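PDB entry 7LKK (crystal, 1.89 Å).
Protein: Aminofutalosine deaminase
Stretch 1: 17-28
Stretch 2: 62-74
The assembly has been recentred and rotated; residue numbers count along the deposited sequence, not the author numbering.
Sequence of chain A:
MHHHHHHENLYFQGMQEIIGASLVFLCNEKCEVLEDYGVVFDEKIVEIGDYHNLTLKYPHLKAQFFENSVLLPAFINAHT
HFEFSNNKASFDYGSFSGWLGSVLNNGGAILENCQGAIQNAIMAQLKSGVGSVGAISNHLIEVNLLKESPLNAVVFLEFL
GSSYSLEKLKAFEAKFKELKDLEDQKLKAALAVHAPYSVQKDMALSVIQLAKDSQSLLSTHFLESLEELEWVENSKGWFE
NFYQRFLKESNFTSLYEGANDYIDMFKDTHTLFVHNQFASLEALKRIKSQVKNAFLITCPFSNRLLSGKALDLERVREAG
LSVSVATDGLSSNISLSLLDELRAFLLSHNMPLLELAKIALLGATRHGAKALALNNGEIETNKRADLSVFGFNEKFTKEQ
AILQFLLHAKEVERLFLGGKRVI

Stretch 1 17-28: EIIGASLVFLCN
Stretch 2, residues 62-74: KAQFFENSVLLPA

How do the two stretches run against each other? They lie side by side as parallel strands, twice over, with a corner between. Strand 17-21 follows 62-66 with their directions 13° apart, pairing Ile18 with Ala63, Ile19 with Gln64, Gly20 with Phe65 and Ala21 with Phe66 at CA-CA distances of 4.5, 4.9, 4.5 and 4.6 Å. Backbone angles are extended, near -124/134 at Ile18 and -130/137 at Gln64. The bonds alternate in direction: Ile18 N to Lys62 O at 2.7 Å, Gln64 N to Ile18 O at 3.0 Å, Gly20 N to Gln64 O at 2.9 Å, and Phe66 N to Gly20 O at 2.8 Å.

What happens at the corner? Stretch 1 turns at Ser22 (-60/-32), while stretch 2 makes a type II turn from Phe66 to Ser69, with Glu67 at -66/146 and Asn68 at 56/34. Stretch 2 thus spends two more residues than stretch 1, and the register shifts by 2 in a beta bulge. Ser22, rotamer m, reaches into this turn, where its OG accepts a 2.8 Å hydrogen bond from Asn68 N; Ser22 N makes only a weak bond to Phe66 O, at 3.4 Å. Within the turn, Ser69 OG (chi1 m) donates to Glu67 O at 2.9 Å. Pairing then resumes with Leu23 N to Ser69 O at 3.2 Å, Leu71 N to Leu23 O at 2.8 Å and Phe25 N to Leu71 O at 2.8 Å. Leu23 now faces Val70 and Val24 faces Leu71, CA-CA 4.8 and 4.6 Å, with the strands 18° apart.

Which bump fills the hollow left by Gly20? Phe65 does, with chi1 t and chi2 83°. The end of its side chain comes closer to stretch 1 and lays one ring face over Ala21 CA, with Phe65 CZ 3.4 Å from Ala21 C. A CB built on Gly20 would sit a tight 3.1 Å from Phe65 CD1, so the ring occupies room that glycine leaves free. On the face that carries Ile19, Ala21 and Val24, Leu71 (chi1 t, chi2 p) has the largest covered area, 118 Å². It packs around the corner: Leu71 CB is 3.8 Å from Ala21 CB and 4.0 Å from Val24 CG2, while Leu71 CD1 reaches Ile19 CD1 at 3.8 Å. Ile19 is p, then t; Val24 is t.

How does the packing close beyond the last bridge? Phe25, chi1 m and chi2 -13°, offers a ring face to Val70, whose chi1 is t. Val70 CG1 stands 3.8 Å from the Phe25 ring centroid, 18° off the normal, a CH-pi contact. Phe25 CB also meets Leu72 CB at 3.8 Å. Cys27, at 57/37 with chi1 m, turns toward stretch 2 and rests its SG 3.7 Å from Pro73 CD; Phe25 O lies 3.3 Å from that same Pro73 CD.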

# COMPACT_ATOMS: atom_id res chain seq x y z
N GLU A 17 -35.39 11.58 5.81
CA GLU A 17 -34.47 12.49 6.49
C GLU A 17 -33.52 13.08 5.45
O GLU A 17 -33.50 12.66 4.29
CB GLU A 17 -33.70 11.79 7.61
CG GLU A 17 -32.96 10.54 7.18
CD GLU A 17 -32.18 9.90 8.31
OE1 GLU A 17 -31.58 10.63 9.12
OE2 GLU A 17 -32.17 8.65 8.39
N ILE A 18 -32.75 14.07 5.89
CA ILE A 18 -31.79 14.76 5.04
C ILE A 18 -30.42 14.66 5.69
O ILE A 18 -30.28 14.88 6.90
CB ILE A 18 -32.18 16.23 4.82
CG1 ILE A 18 -33.63 16.35 4.34
CG2 ILE A 18 -31.23 16.90 3.83
CD1 ILE A 18 -34.10 17.78 4.17
N ILE A 19 -29.40 14.32 4.89
CA ILE A 19 -28.01 14.39 5.33
C ILE A 19 -27.21 15.11 4.26
O ILE A 19 -27.42 14.91 3.06
CB ILE A 19 -27.41 12.99 5.61
CG1 ILE A 19 -27.50 12.08 4.39
CG2 ILE A 19 -28.07 12.35 6.83
CD1 ILE A 19 -26.71 10.79 4.53
N GLY A 20 -26.29 15.97 4.71
CA GLY A 20 -25.44 16.70 3.80
C GLY A 20 -24.00 16.72 4.31
O GLY A 20 -23.73 16.40 5.47
N ALA A 21 -23.09 17.08 3.41
CA ALA A 21 -21.68 17.15 3.76
C ALA A 21 -21.01 18.20 2.88
O ALA A 21 -21.55 18.61 1.85
CB ALA A 21 -20.99 15.79 3.60
N SER A 22 -19.82 18.63 3.31
CA SER A 22 -19.08 19.63 2.55
C SER A 22 -18.76 19.15 1.15
O SER A 22 -18.68 19.95 0.22
CB SER A 22 -17.79 19.99 3.29
OG SER A 22 -18.06 20.44 4.61
N LEU A 23 -18.56 17.84 0.98
CA LEU A 23 -18.27 17.24 -0.31
C LEU A 23 -19.16 16.02 -0.48
O LEU A 23 -19.30 15.22 0.45
CB LEU A 23 -16.80 16.85 -0.43
CG LEU A 23 -15.79 18.00 -0.40
CD1 LEU A 23 -14.41 17.50 -0.02
CD2 LEU A 23 -15.76 18.71 -1.75
N VAL A 24 -19.77 15.89 -1.65
CA VAL A 24 -20.61 14.74 -1.99
C VAL A 24 -20.08 14.14 -3.28
O VAL A 24 -19.94 14.84 -4.29
CB VAL A 24 -22.09 15.14 -2.14
CG1 VAL A 24 -22.92 13.93 -2.56
CG2 VAL A 24 -22.62 15.73 -0.85
N PHE A 25 -19.78 12.84 -3.25
CA PHE A 25 -19.35 12.10 -4.43
C PHE A 25 -20.57 11.38 -4.99
O PHE A 25 -21.09 10.45 -4.36
CB PHE A 25 -18.24 11.11 -4.09
CG PHE A 25 -16.97 11.74 -3.59
CD1 PHE A 25 -16.76 13.11 -3.72
CD2 PHE A 25 -15.99 10.97 -3.00
CE1 PHE A 25 -15.59 13.68 -3.25
CE2 PHE A 25 -14.82 11.54 -2.53
CZ PHE A 25 -14.62 12.89 -2.66
N LEU A 26 -21.03 11.80 -6.17
CA LEU A 26 -22.20 11.17 -6.78
C LEU A 26 -21.87 9.77 -7.30
O LEU A 26 -22.75 8.90 -7.31
CB LEU A 26 -22.74 12.03 -7.91
CG LEU A 26 -23.41 13.35 -7.55
CD1 LEU A 26 -24.22 13.86 -8.73
CD2 LEU A 26 -24.30 13.19 -6.32
N CYS A 27 -20.63 9.56 -7.72
CA CYS A 27 -20.19 8.29 -8.31
C CYS A 27 -21.04 7.90 -9.51
O CYS A 27 -21.36 6.73 -9.72
CB CYS A 27 -20.18 7.17 -7.26
SG CYS A 27 -18.94 7.43 -5.98
N ASN A 28 -21.43 8.90 -10.30
CA ASN A 28 -21.82 8.59 -11.67
C ASN A 28 -20.56 8.40 -12.50
O ASN A 28 -19.44 8.63 -12.04
CB ASN A 28 -22.71 9.70 -12.24
CG ASN A 28 -22.17 11.10 -11.99
OD1 ASN A 28 -21.02 11.27 -11.57
ND2 ASN A 28 -22.99 12.11 -12.26
N LYS A 62 -35.99 15.46 9.38
CA LYS A 62 -34.80 15.51 10.25
C LYS A 62 -33.58 15.71 9.36
O LYS A 62 -33.49 15.08 8.32
CB LYS A 62 -34.72 14.25 11.16
CG LYS A 62 -33.76 14.67 12.21
CD LYS A 62 -34.54 15.44 13.17
CE LYS A 62 -33.77 16.71 13.60
NZ LYS A 62 -34.42 17.46 14.74
N ALA A 63 -32.67 16.59 9.78
CA ALA A 63 -31.59 17.07 8.93
C ALA A 63 -30.29 17.20 9.70
O ALA A 63 -30.24 17.83 10.77
CB ALA A 63 -31.94 18.40 8.27
N GLN A 64 -29.23 16.61 9.14
CA GLN A 64 -27.86 16.70 9.66
C GLN A 64 -26.89 17.09 8.55
O GLN A 64 -26.98 16.58 7.43
CB GLN A 64 -27.41 15.36 10.26
CG GLN A 64 -27.92 15.12 11.66
CD GLN A 64 -27.11 14.08 12.40
OE1 GLN A 64 -27.20 12.89 12.10
NE2 GLN A 64 -26.31 14.52 13.36
N PHE A 65 -25.96 18.00 8.86
CA PHE A 65 -24.88 18.39 7.96
C PHE A 65 -23.55 18.02 8.60
O PHE A 65 -23.35 18.29 9.79
CB PHE A 65 -24.91 19.89 7.64
CG PHE A 65 -23.94 20.28 6.55
CD1 PHE A 65 -24.29 20.15 5.22
CD2 PHE A 65 -22.68 20.77 6.87
CE1 PHE A 65 -23.41 20.51 4.22
CE2 PHE A 65 -21.79 21.13 5.87
CZ PHE A 65 -22.15 21.00 4.54
N PHE A 66 -22.66 17.43 7.82
CA PHE A 66 -21.36 16.97 8.30
C PHE A 66 -20.28 17.84 7.66
O PHE A 66 -19.88 17.62 6.52
CB PHE A 66 -21.15 15.49 7.99
CG PHE A 66 -22.08 14.58 8.75
CD1 PHE A 66 -21.72 14.07 9.98
CD2 PHE A 66 -23.33 14.25 8.23
CE1 PHE A 66 -22.58 13.24 10.68
CE2 PHE A 66 -24.19 13.43 8.92
CZ PHE A 66 -23.82 12.92 10.15
N GLU A 67 -19.82 18.84 8.41
CA GLU A 67 -18.76 19.72 7.95
C GLU A 67 -17.45 18.96 7.80
O GLU A 67 -17.15 18.03 8.56
CB GLU A 67 -18.58 20.88 8.92
CG GLU A 67 -18.01 22.15 8.31
CD GLU A 67 -17.82 23.25 9.34
OE1 GLU A 67 -17.02 24.17 9.09
OE2 GLU A 67 -18.48 23.19 10.41
N ASN A 68 -16.66 19.35 6.80
CA ASN A 68 -15.34 18.77 6.53
C ASN A 68 -15.42 17.26 6.34
O ASN A 68 -14.50 16.52 6.71
CB ASN A 68 -14.34 19.13 7.63
CG ASN A 68 -14.06 20.61 7.68
OD1 ASN A 68 -14.28 21.33 6.71
ND2 ASN A 68 -13.57 21.08 8.83
N SER A 69 -16.52 16.78 5.77
CA SER A 69 -16.77 15.36 5.60
C SER A 69 -17.11 15.08 4.14
O SER A 69 -17.38 15.99 3.35
CB SER A 69 -17.89 14.88 6.52
OG SER A 69 -17.59 15.20 7.87
N VAL A 70 -17.10 13.80 3.79
CA VAL A 70 -17.43 13.35 2.45
C VAL A 70 -18.62 12.41 2.54
O VAL A 70 -18.61 11.45 3.31
CB VAL A 70 -16.23 12.64 1.77
CG1 VAL A 70 -16.68 11.95 0.50
CG2 VAL A 70 -15.12 13.65 1.48
N LEU A 71 -19.66 12.72 1.76
CA LEU A 71 -20.82 11.86 1.60
C LEU A 71 -20.72 11.16 0.25
O LEU A 71 -20.48 11.81 -0.77
CB LEU A 71 -22.11 12.67 1.69
CG LEU A 71 -23.44 11.99 1.35
CD1 LEU A 71 -23.67 10.79 2.25
CD2 LEU A 71 -24.59 12.98 1.47
N LEU A 72 -20.88 9.84 0.25
CA LEU A 72 -20.71 9.05 -0.96
C LEU A 72 -21.49 7.75 -0.80
O LEU A 72 -21.94 7.42 0.30
CB LEU A 72 -19.21 8.77 -1.23
CG LEU A 72 -18.54 7.61 -0.50
CD1 LEU A 72 -17.28 7.18 -1.25
CD2 LEU A 72 -18.20 7.98 0.93
N PRO A 73 -21.71 7.02 -1.89
CA PRO A 73 -22.40 5.72 -1.76
C PRO A 73 -21.56 4.75 -0.95
O PRO A 73 -20.33 4.78 -0.97
CB PRO A 73 -22.55 5.25 -3.21
CG PRO A 73 -22.38 6.46 -4.04
CD PRO A 73 -21.44 7.35 -3.30
N ALA A 74 -22.25 3.87 -0.22
CA ALA A 74 -21.57 2.74 0.40
C ALA A 74 -20.84 1.93 -0.66
O ALA A 74 -21.27 1.83 -1.81
CB ALA A 74 -22.57 1.86 1.15